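Local atomic coordinates of uncharacterized protein (PDB entry 3B77), a protein that is of unknown function but carries a bacterial pleckstrin-homology domain joined to a helical hairpin that probably drives its oligomerisation. Residues L48-G53 and K97-D102; E123-G128 and K181-F186; S137-S142 and F168-G173. All coordinates share one frame; numbering follows the deposited sequence.

How the contacts relate
Contacts 1 and 3 are buried, whereas contact 2 is only partly so, and the two buried ones differ in chemistry. Contact 1 joins the two sheets of the PH domain through an aromatic pair with a weak polar link. Contacts 2 and 3 both draw on helix 108-146, which follows strand 97-104 in the chain; their centres lie about 22 Å apart, and neither has a hydrogen bond between its segments. Contact 2 sets lysine and glutamine carbons against two phenylalanines near the chain's centre. Contact 3, about 37 Å from contact 1 between centres, is an apolar helix pair bordered by other subunits.

Contact 1. Residues L48-G53 and K97-D102; sequences LVHLDG and KHYSID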
ATOM      1  N   LEU A  48     -37.142 -38.510   9.460  1.00 54.35           N
ATOM      2  CA  LEU A  48     -37.981 -39.288   8.538  1.00 54.36           C
ATOM      3  C   LEU A  48     -37.244 -40.645   8.265  1.00 55.58           C
ATOM      4  O   LEU A  48     -36.123 -40.699   7.724  1.00 54.38           O
ATOM      5  CB  LEU A  48     -38.258 -38.551   7.209  1.00 53.63           C
ATOM      6  CG  LEU A  48     -38.895 -39.393   6.083  1.00 53.31           C
ATOM      7  CD1 LEU A  48     -40.287 -39.939   6.462  1.00 49.50           C
ATOM      8  CD2 LEU A  48     -38.934 -38.613   4.741  1.00 53.96           C
ATOM      9  N   VAL A  49     -37.896 -41.732   8.671  1.00 56.59           N
ATOM     10  CA  VAL A  49     -37.393 -43.074   8.440  1.00 55.75           C
ATOM     11  C   VAL A  49     -38.275 -43.597   7.323  1.00 56.77           C
ATOM     12  O   VAL A  49     -39.477 -43.563   7.425  1.00 56.74           O
ATOM     13  CB  VAL A  49     -37.461 -43.919   9.718  1.00 56.01           C
ATOM     14  CG1 VAL A  49     -37.050 -45.346   9.457  1.00 54.37           C
ATOM     15  CG2 VAL A  49     -36.595 -43.298  10.797  1.00 52.35           C
ATOM     16  N   HIS A  50     -37.650 -43.991   6.223  1.00 58.35           N
ATOM     17  CA  HIS A  50     -38.349 -44.414   5.031  1.00 59.68           C
ATOM     18  C   HIS A  50     -37.790 -45.744   4.554  1.00 61.19           C
ATOM     19  O   HIS A  50     -36.590 -45.873   4.286  1.00 60.42           O
ATOM     20  CB  HIS A  50     -38.173 -43.366   3.945  1.00 60.60           C
ATOM     21  CG  HIS A  50     -38.677 -43.784   2.603  1.00 61.39           C
ATOM     22  ND1 HIS A  50     -38.020 -43.463   1.433  1.00 62.95           N
ATOM     23  CD2 HIS A  50     -39.765 -44.505   2.243  1.00 62.03           C
ATOM     24  CE1 HIS A  50     -38.695 -43.956   0.408  1.00 63.45           C
ATOM     25  NE2 HIS A  50     -39.752 -44.599   0.874  1.00 62.10           N
ATOM     26  N   LEU A  51     -38.686 -46.727   4.481  1.00 62.94           N
ATOM     27  CA  LEU A  51     -38.398 -48.043   3.954  1.00 64.23           C
ATOM     28  C   LEU A  51     -38.879 -48.042   2.494  1.00 65.49           C
ATOM     29  O   LEU A  51     -40.066 -48.121   2.245  1.00 64.85           O
ATOM     30  CB  LEU A  51     -39.156 -49.087   4.780  1.00 65.10           C
ATOM     31  CG  LEU A  51     -38.731 -49.366   6.233  1.00 65.85           C
ATOM     32  CD1 LEU A  51     -38.800 -48.101   7.128  1.00 67.57           C
ATOM     33  CD2 LEU A  51     -39.587 -50.477   6.837  1.00 64.28           C
ATOM     34  N   ASP A  52     -37.958 -47.936   1.543  1.00 68.52           N
ATOM     35  CA  ASP A  52     -38.297 -47.771   0.116  1.00 71.79           C
ATOM     36  C   ASP A  52     -38.325 -49.097  -0.620  1.00 73.99           C
ATOM     37  O   ASP A  52     -37.297 -49.753  -0.744  1.00 73.65           O
ATOM     38  CB  ASP A  52     -37.258 -46.843  -0.551  1.00 72.82           C
ATOM     39  CG  ASP A  52     -37.530 -46.557  -2.051  1.00 74.05           C
ATOM     40  OD1 ASP A  52     -38.518 -47.028  -2.657  1.00 76.77           O
ATOM     41  OD2 ASP A  52     -36.706 -45.826  -2.634  1.00 76.96           O
ATOM     42  N   GLY A  53     -39.503 -49.476  -1.118  1.00 79.08           N
ATOM     43  CA  GLY A  53     -39.644 -50.672  -1.943  1.00 82.88           C
ATOM     44  C   GLY A  53     -39.626 -50.282  -3.412  1.00 86.66           C
ATOM     45  O   GLY A  53     -40.618 -49.767  -3.939  1.00 88.83           O
ATOM     46  N   LYS A  97     -33.979 -34.039  -1.419  1.00 76.48           N
ATOM     47  CA  LYS A  97     -34.761 -35.135  -1.993  1.00 77.16           C
ATOM     48  C   LYS A  97     -36.279 -34.840  -2.003  1.00 75.64           C
ATOM     49  O   LYS A  97     -36.846 -34.426  -0.989  1.00 74.54           O
ATOM     50  CB  LYS A  97     -34.469 -36.442  -1.237  1.00 78.15           C
ATOM     51  CG  LYS A  97     -34.957 -37.735  -1.945  1.00 79.95           C
ATOM     52  CD  LYS A  97     -34.493 -38.981  -1.189  1.00 80.44           C
ATOM     53  CE  LYS A  97     -35.044 -40.275  -1.750  1.00 81.53           C
ATOM     54  NZ  LYS A  97     -34.652 -41.406  -0.850  1.00 82.21           N
ATOM     55  N   HIS A  98     -36.901 -35.072  -3.158  1.00 74.05           N
ATOM     56  CA  HIS A  98     -38.327 -34.860  -3.366  1.00 74.46           C
ATOM     57  C   HIS A  98     -39.163 -36.007  -2.825  1.00 73.25           C
ATOM     58  O   HIS A  98     -38.874 -37.165  -3.095  1.00 72.55           O
ATOM     59  CB  HIS A  98     -38.602 -34.701  -4.867  1.00 75.19           C
ATOM     60  CG  HIS A  98     -38.060 -33.430  -5.437  1.00 76.69           C
ATOM     61  ND1 HIS A  98     -36.708 -33.154  -5.481  1.00 78.41           N
ATOM     62  CD2 HIS A  98     -38.683 -32.345  -5.957  1.00 78.52           C
ATOM     63  CE1 HIS A  98     -36.521 -31.955  -6.006  1.00 79.41           C
ATOM     64  NE2 HIS A  98     -37.703 -31.442  -6.302  1.00 80.14           N
ATOM     65  N   TYR A  99     -40.188 -35.673  -2.051  1.00 71.95           N
ATOM     66  CA  TYR A  99     -41.107 -36.657  -1.523  1.00 70.70           C
ATOM     67  C   TYR A  99     -42.496 -36.274  -1.908  1.00 70.71           C
ATOM     68  O   TYR A  99     -42.916 -35.156  -1.696  1.00 70.98           O
ATOM     69  CB  TYR A  99     -41.002 -36.788  -0.004  1.00 70.18           C
ATOM     70  CG  TYR A  99     -39.991 -37.820   0.393  1.00 69.65           C
ATOM     71  CD1 TYR A  99     -38.633 -37.521   0.433  1.00 70.60           C
ATOM     72  CD2 TYR A  99     -40.377 -39.114   0.680  1.00 69.22           C
ATOM     73  CE1 TYR A  99     -37.685 -38.491   0.778  1.00 69.35           C
ATOM     74  CE2 TYR A  99     -39.438 -40.094   1.021  1.00 69.06           C
ATOM     75  CZ  TYR A  99     -38.097 -39.779   1.068  1.00 69.10           C
ATOM     76  OH  TYR A  99     -37.188 -40.760   1.387  1.00 68.73           O
ATOM     77  N   SER A 100     -43.189 -37.224  -2.518  1.00 71.33           N
ATOM     78  CA  SER A 100     -44.569 -37.077  -2.883  1.00 71.13           C
ATOM     79  C   SER A 100     -45.241 -38.337  -2.378  1.00 69.32           C
ATOM     80  O   SER A 100     -44.905 -39.422  -2.820  1.00 69.24           O
ATOM     81  CB  SER A 100     -44.695 -36.972  -4.390  1.00 71.75           C
ATOM     82  OG  SER A 100     -46.059 -37.043  -4.766  1.00 76.02           O
ATOM     83  N   ILE A 101     -46.174 -38.198  -1.445  1.00 67.82           N
ATOM     84  CA  ILE A 101     -46.833 -39.354  -0.841  1.00 66.29           C
ATOM     85  C   ILE A 101     -48.337 -39.274  -1.045  1.00 67.64           C
ATOM     86  O   ILE A 101     -48.956 -38.287  -0.656  1.00 66.33           O
ATOM     87  CB  ILE A 101     -46.509 -39.450   0.673  1.00 65.61           C
ATOM     88  CG1 ILE A 101     -44.984 -39.401   0.904  1.00 63.77           C
ATOM     89  CG2 ILE A 101     -47.109 -40.719   1.266  1.00 63.20           C
ATOM     90  CD1 ILE A 101     -44.582 -39.266   2.358  1.00 63.15           C
ATOM     91  N   ASP A 102     -48.902 -40.310  -1.672  1.00 69.83           N
ATOM     92  CA  ASP A 102     -50.355 -40.417  -1.920  1.00 71.22           C
ATOM     93  C   ASP A 102     -51.015 -41.168  -0.780  1.00 69.62           C
ATOM     94  O   ASP A 102     -50.537 -42.223  -0.387  1.00 69.35           O
ATOM     95  CB  ASP A 102     -50.638 -41.142  -3.233  1.00 73.77           C
ATOM     96  CG  ASP A 102     -50.330 -40.283  -4.451  1.00 77.40           C
ATOM     97  OD1 ASP A 102     -50.798 -39.123  -4.491  1.00 84.55           O
ATOM     98  OD2 ASP A 102     -49.643 -40.765  -5.375  1.00 83.72           O
TER
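Y99 reaches from segment 97-102 to both L48 and H50 of segment 48-53, and nearly all of the 163 Å² buried here gathers round its ring. Along the second segment, K97 comes first. Its extended chain brings NZ to 3.4 Å from Y99 OH, a weak hydrogen bond inside the segment; NZ is also bonded to Y66 OH, and the same lysine makes a cation-pi contact with Y64. NZ of K97 and OD2 of D52 stay 5.2 Å apart, too far for a salt bridge.

At Y99 the side chains of the two segments meet. L48 approaches from the opposite direction and lays CD2 over one face of the Y99 ring, 4.0 Å from the centroid and close to the ring normal, which is the geometry of a CH-pi contact. H50 meets the ring differently: the edge of Y99 turns toward the imidazole face, with the planes at 79° in an offset edge-to-face pair, and CE2 stands over the histidine ring toward its rim. The chi1 of H50, 171°, sets CG anti to the backbone N and directs the imidazole to the tyrosine. H50 ND1 donates to Y99 OH over 2.8 Å, but the N-H...O angle of 121° makes this bond weak despite the short distance. A stronger polar partner of H50 is D39, whose OD2 is bonded to NE2, so NE2 is held by D39, with ND1 adding a weak second link.

Past the tyrosine, I101 turns its side chain to I90 and Y41. The contact is part of the packing between the two antiparallel sheets of the PH fold: strand 47-52 lies between strands 39-44 and 62-67, while strand 97-104 is paired with strand 87-94, whose F92 ring lies almost parallel to that of Y99.

Contact 2. Residues E123-G128 and K181-F186; sequences EKQYEG and KDFGSF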
ATOM      1  N   GLU A 123     -40.502 -23.916   8.595  1.00 58.19           N
ATOM      2  CA  GLU A 123     -40.351 -22.523   8.961  1.00 61.57           C
ATOM      3  C   GLU A 123     -39.330 -22.324  10.086  1.00 59.04           C
ATOM      4  O   GLU A 123     -38.487 -21.437  10.023  1.00 58.90           O
ATOM      5  CB  GLU A 123     -41.700 -21.873   9.318  1.00 64.81           C
ATOM      6  CG  GLU A 123     -41.514 -20.435   9.825  1.00 71.64           C
ATOM      7  CD  GLU A 123     -42.753 -19.555   9.745  1.00 77.21           C
ATOM      8  OE1 GLU A 123     -43.762 -19.962   9.107  1.00 83.49           O
ATOM      9  OE2 GLU A 123     -42.697 -18.432  10.319  1.00 84.16           O
ATOM     10  N   LYS A 124     -39.409 -23.142  11.116  1.00 58.48           N
ATOM     11  CA  LYS A 124     -38.499 -23.033  12.259  1.00 58.10           C
ATOM     12  C   LYS A 124     -37.068 -23.200  11.795  1.00 57.27           C
ATOM     13  O   LYS A 124     -36.177 -22.482  12.267  1.00 58.12           O
ATOM     14  CB  LYS A 124     -38.819 -24.120  13.273  1.00 59.03           C
ATOM     15  CG  LYS A 124     -38.003 -24.085  14.545  1.00 60.51           C
ATOM     16  CD  LYS A 124     -38.409 -22.948  15.439  1.00 62.77           C
ATOM     17  CE  LYS A 124     -37.771 -23.086  16.812  1.00 63.89           C
ATOM     18  NZ  LYS A 124     -38.019 -21.895  17.656  1.00 65.49           N
ATOM     19  N   GLN A 125     -36.850 -24.134  10.862  1.00 55.51           N
ATOM     20  CA  GLN A 125     -35.521 -24.409  10.322  1.00 53.74           C
ATOM     21  C   GLN A 125     -35.058 -23.210   9.562  1.00 54.66           C
ATOM     22  O   GLN A 125     -33.938 -22.768   9.758  1.00 56.55           O
ATOM     23  CB  GLN A 125     -35.496 -25.683   9.443  1.00 52.75           C
ATOM     24  CG  GLN A 125     -35.750 -26.959  10.244  1.00 52.50           C
ATOM     25  CD  GLN A 125     -35.581 -28.259   9.474  1.00 53.71           C
ATOM     26  OE1 GLN A 125     -36.194 -28.499   8.398  1.00 56.06           O
ATOM     27  NE2 GLN A 125     -34.756 -29.136  10.041  1.00 55.00           N
ATOM     28  N   TYR A 126     -35.924 -22.668   8.712  1.00 57.06           N
ATOM     29  CA  TYR A 126     -35.592 -21.495   7.887  1.00 58.66           C
ATOM     30  C   TYR A 126     -35.156 -20.310   8.759  1.00 59.31           C
ATOM     31  O   TYR A 126     -34.131 -19.649   8.550  1.00 58.47           O
ATOM     32  CB  TYR A 126     -36.811 -21.084   7.079  1.00 59.73           C
ATOM     33  CG  TYR A 126     -36.588 -19.872   6.178  1.00 61.93           C
ATOM     34  CD1 TYR A 126     -36.114 -20.028   4.878  1.00 63.41           C
ATOM     35  CD2 TYR A 126     -36.887 -18.574   6.615  1.00 62.26           C
ATOM     36  CE1 TYR A 126     -35.924 -18.932   4.045  1.00 63.92           C
ATOM     37  CE2 TYR A 126     -36.691 -17.466   5.793  1.00 62.78           C
ATOM     38  CZ  TYR A 126     -36.217 -17.654   4.510  1.00 63.87           C
ATOM     39  OH  TYR A 126     -36.028 -16.567   3.666  1.00 65.24           O
ATOM     40  N   GLU A 127     -35.958 -20.052   9.765  1.00 61.41           N
ATOM     41  CA  GLU A 127     -35.689 -18.944  10.637  1.00 63.56           C
ATOM     42  C   GLU A 127     -34.357 -19.171  11.341  1.00 61.01           C
ATOM     43  O   GLU A 127     -33.552 -18.262  11.421  1.00 63.13           O
ATOM     44  CB  GLU A 127     -36.849 -18.749  11.611  1.00 67.06           C
ATOM     45  CG  GLU A 127     -37.275 -17.280  11.697  1.00 74.59           C
ATOM     46  CD  GLU A 127     -38.793 -17.103  11.672  1.00 80.26           C
ATOM     47  OE1 GLU A 127     -39.403 -17.061  12.783  1.00 84.86           O
ATOM     48  OE2 GLU A 127     -39.357 -17.028  10.528  1.00 84.58           O
ATOM     49  N   GLY A 128     -34.095 -20.394  11.775  1.00 59.19           N
ATOM     50  CA  GLY A 128     -32.842 -20.734  12.398  1.00 57.76           C
ATOM     51  C   GLY A 128     -31.646 -20.435  11.523  1.00 57.37           C
ATOM     52  O   GLY A 128     -30.611 -19.972  12.024  1.00 57.50           O
ATOM     53  N   LYS A 181     -32.429 -30.493  16.970  1.00 62.94           N
ATOM     54  CA  LYS A 181     -32.557 -31.895  16.589  1.00 64.43           C
ATOM     55  C   LYS A 181     -33.988 -32.411  16.678  1.00 63.22           C
ATOM     56  O   LYS A 181     -34.441 -33.162  15.811  1.00 62.01           O
ATOM     57  CB  LYS A 181     -31.622 -32.750  17.469  1.00 65.88           C
ATOM     58  CG  LYS A 181     -30.203 -32.749  16.941  1.00 68.94           C
ATOM     59  CD  LYS A 181     -29.147 -33.122  17.959  1.00 73.72           C
ATOM     60  CE  LYS A 181     -27.842 -33.590  17.230  1.00 77.65           C
ATOM     61  NZ  LYS A 181     -27.583 -32.889  15.898  1.00 81.19           N
ATOM     62  N   ASP A 182     -34.679 -31.957  17.717  1.00 61.59           N
ATOM     63  CA  ASP A 182     -35.975 -32.459  18.093  1.00 62.24           C
ATOM     64  C   ASP A 182     -37.135 -31.502  17.741  1.00 61.83           C
ATOM     65  O   ASP A 182     -37.139 -30.326  18.100  1.00 62.11           O
ATOM     66  CB  ASP A 182     -35.949 -32.720  19.603  1.00 63.30           C
ATOM     67  CG  ASP A 182     -37.008 -33.645  20.049  1.00 63.51           C
ATOM     68  OD1 ASP A 182     -38.095 -33.678  19.456  1.00 69.27           O
ATOM     69  OD2 ASP A 182     -36.752 -34.348  21.022  1.00 67.85           O
ATOM     70  N   PHE A 183     -38.137 -32.063  17.074  1.00 61.53           N
ATOM     71  CA  PHE A 183     -39.302 -31.348  16.611  1.00 59.92           C
ATOM     72  C   PHE A 183     -40.549 -32.107  17.031  1.00 60.61           C
ATOM     73  O   PHE A 183     -41.592 -32.037  16.361  1.00 60.90           O
ATOM     74  CB  PHE A 183     -39.241 -31.229  15.085  1.00 58.78           C
ATOM     75  CG  PHE A 183     -38.218 -30.228  14.589  1.00 57.76           C
ATOM     76  CD1 PHE A 183     -38.533 -28.888  14.503  1.00 55.57           C
ATOM     77  CD2 PHE A 183     -36.951 -30.639  14.190  1.00 57.71           C
ATOM     78  CE1 PHE A 183     -37.612 -27.990  14.065  1.00 56.27           C
ATOM     79  CE2 PHE A 183     -36.029 -29.728  13.721  1.00 56.86           C
ATOM     80  CZ  PHE A 183     -36.363 -28.406  13.662  1.00 56.55           C
ATOM     81  N   GLY A 184     -40.449 -32.838  18.137  1.00 60.30           N
ATOM     82  CA  GLY A 184     -41.595 -33.570  18.646  1.00 60.74           C
ATOM     83  C   GLY A 184     -42.768 -32.652  18.961  1.00 61.12           C
ATOM     84  O   GLY A 184     -43.909 -32.945  18.607  1.00 61.91           O
ATOM     85  N   SER A 185     -42.479 -31.521  19.589  1.00 61.40           N
ATOM     86  CA  SER A 185     -43.509 -30.590  20.022  1.00 61.82           C
ATOM     87  C   SER A 185     -44.288 -30.057  18.840  1.00 62.50           C
ATOM     88  O   SER A 185     -45.451 -29.691  18.971  1.00 63.24           O
ATOM     89  CB  SER A 185     -42.907 -29.445  20.826  1.00 61.37           C
ATOM     90  OG  SER A 185     -41.846 -28.825  20.129  1.00 63.56           O
ATOM     91  N   PHE A 186     -43.663 -30.040  17.675  1.00 63.03           N
ATOM     92  CA  PHE A 186     -44.360 -29.617  16.474  1.00 63.80           C
ATOM     93  C   PHE A 186     -45.406 -30.640  15.999  1.00 63.30           C
ATOM     94  O   PHE A 186     -46.464 -30.258  15.529  1.00 63.51           O
ATOM     95  CB  PHE A 186     -43.368 -29.301  15.357  1.00 64.78           C
ATOM     96  CG  PHE A 186     -42.555 -28.087  15.623  1.00 65.03           C
ATOM     97  CD1 PHE A 186     -41.507 -28.123  16.505  1.00 65.87           C
ATOM     98  CD2 PHE A 186     -42.853 -26.899  15.011  1.00 66.21           C
ATOM     99  CE1 PHE A 186     -40.774 -26.992  16.754  1.00 65.70           C
ATOM    100  CE2 PHE A 186     -42.113 -25.777  15.267  1.00 64.95           C
ATOM    101  CZ  PHE A 186     -41.085 -25.823  16.135  1.00 64.56           C
TER
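K124 lays the carbon part of its side chain against two phenylalanine rings, F183 and F186, where helix 108-146 passes the start of helix 184-191. Followed outward, its CB lies 4.0 Å from F186 CZ and almost as near to F183 CE1. At CG both rings are touched again: F186 CZ is 3.9 Å away, and F183 CE1, approached at the edge of its ring near the plane, is at 4.0 Å. CD still touches F186 CZ, after which the chain heads away from segment 181-186. The bend at chi2 of K124, 73°, is what swings the lysine past F186, which it crosses at about a right angle, and carries the ammonium clear of the rings.

One residue on, Q125 meets F183 at CZ and CE2. Its CG packs 3.8 Å from F183 CZ, its NE2 lies 3.9 Å from F183 CE2, and the amide stands nearly upright to the ring, the planes 80° apart. The amide's polar partners lie elsewhere: OE1 accepts from the backbone N of I73, and NE2 makes a weak bond to the carbonyl of Y68. F183 also rests on I121, and an alanine here would probably open a gap between I121, K124 and Q125.

F183 occupies the N-cap position of helix 184-191. Just before it, D182 OD1 accepts from G184 N at 2.8 Å and 158°, an Asx turn that probably helps to set the backbone at F183. Charges nearby find their mates on other chains: E127 pairs with K181 of a second subunit, and K181 with E127 of a third subunit. No polar bond spans the two segments, so the 167 Å² they bury rests on van der Waals packing of the lysine and glutamine chains, with the glutamine amide, against the rings.

Contact 3. Residues S137-S142 and F168-G173; sequences SSLNHS and FDWLQG
L139 inserts between W170 and L171, and these apolar contacts account for most of the 166 Å² buried between segments 137-142 and 168-173 of helices 108-146 and 156-178. Its CD1 is the atom that touches both: it lies 3.6 Å from W170 CD1 and 3.6 Å from L171 CD2. The leucine's CB adds a second point against the indole, 3.9 Å from W170 NE1. L139 and W170 slide past each other in opposite directions, each with CG anti to its own backbone N (chi1 -172° and 178°), whereas L171 crosses L139 at about a right angle. Beside them S138 contributes only its CB, which rests 4.1 Å from W170 CZ2 at the benzene end of the indole.

Polar groups are bonded away from the facing segment. The indole N-H of W170 is given to the carbonyl of A135, which lies in the same helix as L139, so it ties the two helices together, with A135 lying just before segment 137-142. S138 OG bonds to F134 O one turn back and also to S167 OG of a second subunit.

The axes of the two short segments come within 11.1 Å, at 165°, an antiparallel pair whose gap is bridged by the tryptophan and leucine side chains. Other copies of the protein close round it: S164 of the second subunit packs on W170, and H141 of a third subunit packs on L139. An apolar seam inside, with serine and indole groups satisfied by carbonyls and a neighbouring subunit, is consistent with the oligomerisation role inferred for this region.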
ATOM      1  N   SER A 137     -22.026 -13.263  11.898  1.00 48.52           N
ATOM      2  CA  SER A 137     -21.723 -11.869  11.625  1.00 47.04           C
ATOM      3  C   SER A 137     -21.420 -11.106  12.880  1.00 44.37           C
ATOM      4  O   SER A 137     -20.563 -10.223  12.853  1.00 45.93           O
ATOM      5  CB  SER A 137     -22.887 -11.189  10.887  1.00 47.53           C
ATOM      6  OG  SER A 137     -23.083 -11.780   9.613  1.00 53.38           O
ATOM      7  N   SER A 138     -22.146 -11.399  13.965  1.00 42.56           N
ATOM      8  CA  SER A 138     -21.877 -10.717  15.235  1.00 44.20           C
ATOM      9  C   SER A 138     -20.490 -11.088  15.733  1.00 44.67           C
ATOM     10  O   SER A 138     -19.820 -10.264  16.392  1.00 46.25           O
ATOM     11  CB  SER A 138     -22.941 -11.029  16.328  1.00 42.85           C
ATOM     12  OG  SER A 138     -24.259 -10.706  15.879  1.00 44.18           O
ATOM     13  N   LEU A 139     -20.064 -12.321  15.437  1.00 46.66           N
ATOM     14  CA  LEU A 139     -18.764 -12.797  15.925  1.00 48.58           C
ATOM     15  C   LEU A 139     -17.640 -12.012  15.262  1.00 47.93           C
ATOM     16  O   LEU A 139     -16.712 -11.504  15.915  1.00 50.92           O
ATOM     17  CB  LEU A 139     -18.613 -14.322  15.809  1.00 49.21           C
ATOM     18  CG  LEU A 139     -17.331 -14.835  16.493  1.00 50.91           C
ATOM     19  CD1 LEU A 139     -17.408 -16.275  16.916  1.00 49.95           C
ATOM     20  CD2 LEU A 139     -16.107 -14.595  15.595  1.00 52.19           C
ATOM     21  N   ASN A 140     -17.780 -11.831  13.969  1.00 47.48           N
ATOM     22  CA  ASN A 140     -16.870 -10.967  13.234  1.00 47.63           C
ATOM     23  C   ASN A 140     -16.905  -9.526  13.739  1.00 45.98           C
ATOM     24  O   ASN A 140     -15.861  -8.910  13.938  1.00 47.27           O
ATOM     25  CB  ASN A 140     -17.197 -11.029  11.758  1.00 47.99           C
ATOM     26  CG  ASN A 140     -17.005 -12.459  11.165  1.00 52.38           C
ATOM     27  OD1 ASN A 140     -16.190 -13.253  11.664  1.00 56.28           O
ATOM     28  ND2 ASN A 140     -17.773 -12.785  10.128  1.00 54.99           N
ATOM     29  N   HIS A 141     -18.077  -8.951  13.951  1.00 44.36           N
ATOM     30  CA  HIS A 141     -18.050  -7.542  14.374  1.00 45.22           C
ATOM     31  C   HIS A 141     -17.218  -7.388  15.663  1.00 43.02           C
ATOM     32  O   HIS A 141     -16.459  -6.426  15.791  1.00 43.25           O
ATOM     33  CB  HIS A 141     -19.467  -6.942  14.499  1.00 47.00           C
ATOM     34  CG  HIS A 141     -20.232  -6.970  13.214  1.00 50.53           C
ATOM     35  ND1 HIS A 141     -19.704  -6.505  12.031  1.00 52.86           N
ATOM     36  CD2 HIS A 141     -21.468  -7.440  12.916  1.00 52.50           C
ATOM     37  CE1 HIS A 141     -20.577  -6.695  11.057  1.00 54.07           C
ATOM     38  NE2 HIS A 141     -21.656  -7.257  11.570  1.00 54.11           N
ATOM     39  N   SER A 142     -17.323  -8.331  16.601  1.00 42.22           N
ATOM     40  CA  SER A 142     -16.484  -8.273  17.807  1.00 43.44           C
ATOM     41  C   SER A 142     -14.970  -8.383  17.503  1.00 43.00           C
ATOM     42  O   SER A 142     -14.139  -7.696  18.088  1.00 41.29           O
ATOM     43  CB  SER A 142     -16.874  -9.375  18.834  1.00 43.09           C
ATOM     44  OG  SER A 142     -18.160  -9.218  19.377  1.00 41.25           O
ATOM     45  N   PHE A 168     -15.283 -20.332  20.751  1.00 46.30           N
ATOM     46  CA  PHE A 168     -15.770 -21.685  20.601  1.00 45.81           C
ATOM     47  C   PHE A 168     -17.183 -21.859  21.101  1.00 46.05           C
ATOM     48  O   PHE A 168     -18.042 -22.387  20.377  1.00 47.43           O
ATOM     49  CB  PHE A 168     -14.845 -22.722  21.283  1.00 47.47           C
ATOM     50  CG  PHE A 168     -15.200 -24.158  20.928  1.00 46.58           C
ATOM     51  CD1 PHE A 168     -15.031 -24.610  19.636  1.00 50.40           C
ATOM     52  CD2 PHE A 168     -15.741 -25.013  21.864  1.00 46.12           C
ATOM     53  CE1 PHE A 168     -15.399 -25.905  19.292  1.00 49.84           C
ATOM     54  CE2 PHE A 168     -16.083 -26.272  21.555  1.00 46.94           C
ATOM     55  CZ  PHE A 168     -15.932 -26.738  20.266  1.00 49.37           C
ATOM     56  N   ASP A 169     -17.432 -21.430  22.329  1.00 44.72           N
ATOM     57  CA  ASP A 169     -18.768 -21.514  22.897  1.00 46.43           C
ATOM     58  C   ASP A 169     -19.849 -20.831  22.071  1.00 42.91           C
ATOM     59  O   ASP A 169     -20.960 -21.322  21.993  1.00 42.70           O
ATOM     60  CB  ASP A 169     -18.794 -20.905  24.310  1.00 45.63           C
ATOM     61  CG  ASP A 169     -18.045 -21.772  25.327  1.00 54.50           C
ATOM     62  OD1 ASP A 169     -17.895 -23.007  25.020  1.00 58.59           O
ATOM     63  OD2 ASP A 169     -17.647 -21.248  26.433  1.00 52.46           O
ATOM     64  N   TRP A 170     -19.549 -19.651  21.571  1.00 40.60           N
ATOM     65  CA  TRP A 170     -20.474 -18.922  20.761  1.00 42.68           C
ATOM     66  C   TRP A 170     -20.727 -19.716  19.444  1.00 44.31           C
ATOM     67  O   TRP A 170     -21.857 -19.991  19.087  1.00 44.63           O
ATOM     68  CB  TRP A 170     -19.871 -17.545  20.473  1.00 43.91           C
ATOM     69  CG  TRP A 170     -20.710 -16.687  19.593  1.00 44.58           C
ATOM     70  CD1 TRP A 170     -20.727 -16.703  18.254  1.00 44.59           C
ATOM     71  CD2 TRP A 170     -21.682 -15.715  20.000  1.00 42.77           C
ATOM     72  NE1 TRP A 170     -21.636 -15.804  17.774  1.00 44.57           N
ATOM     73  CE2 TRP A 170     -22.232 -15.164  18.820  1.00 43.73           C
ATOM     74  CE3 TRP A 170     -22.138 -15.259  21.236  1.00 44.16           C
ATOM     75  CZ2 TRP A 170     -23.248 -14.201  18.835  1.00 42.83           C
ATOM     76  CZ3 TRP A 170     -23.126 -14.277  21.261  1.00 44.22           C
ATOM     77  CH2 TRP A 170     -23.684 -13.772  20.070  1.00 44.11           C
ATOM     78  N   LEU A 171     -19.683 -20.147  18.763  1.00 45.40           N
ATOM     79  CA  LEU A 171     -19.909 -20.825  17.478  1.00 50.34           C
ATOM     80  C   LEU A 171     -20.727 -22.087  17.718  1.00 53.39           C
ATOM     81  O   LEU A 171     -21.639 -22.420  16.949  1.00 51.88           O
ATOM     82  CB  LEU A 171     -18.580 -21.172  16.784  1.00 49.15           C
ATOM     83  CG  LEU A 171     -17.783 -20.009  16.237  1.00 48.71           C
ATOM     84  CD1 LEU A 171     -16.553 -20.477  15.390  1.00 47.73           C
ATOM     85  CD2 LEU A 171     -18.706 -19.225  15.347  1.00 48.20           C
ATOM     86  N   GLN A 172     -20.431 -22.727  18.854  1.00 55.97           N
ATOM     87  CA  GLN A 172     -21.016 -24.000  19.169  1.00 57.08           C
ATOM     88  C   GLN A 172     -22.432 -23.871  19.675  1.00 56.37           C
ATOM     89  O   GLN A 172     -23.330 -24.584  19.225  1.00 58.07           O
ATOM     90  CB  GLN A 172     -20.185 -24.674  20.237  1.00 57.86           C
ATOM     91  CG  GLN A 172     -20.708 -26.047  20.532  1.00 59.99           C
ATOM     92  CD  GLN A 172     -20.235 -26.531  21.825  1.00 62.54           C
ATOM     93  OE1 GLN A 172     -20.295 -25.771  22.823  1.00 63.36           O
ATOM     94  NE2 GLN A 172     -19.777 -27.823  21.869  1.00 60.53           N
ATOM     95  N   GLY A 173     -22.616 -23.006  20.663  1.00 55.94           N
ATOM     96  CA  GLY A 173     -23.939 -22.759  21.236  1.00 54.74           C
ATOM     97  C   GLY A 173     -24.912 -22.440  20.128  1.00 53.74           C
ATOM     98  O   GLY A 173     -25.961 -23.003  20.057  1.00 57.15           O
TER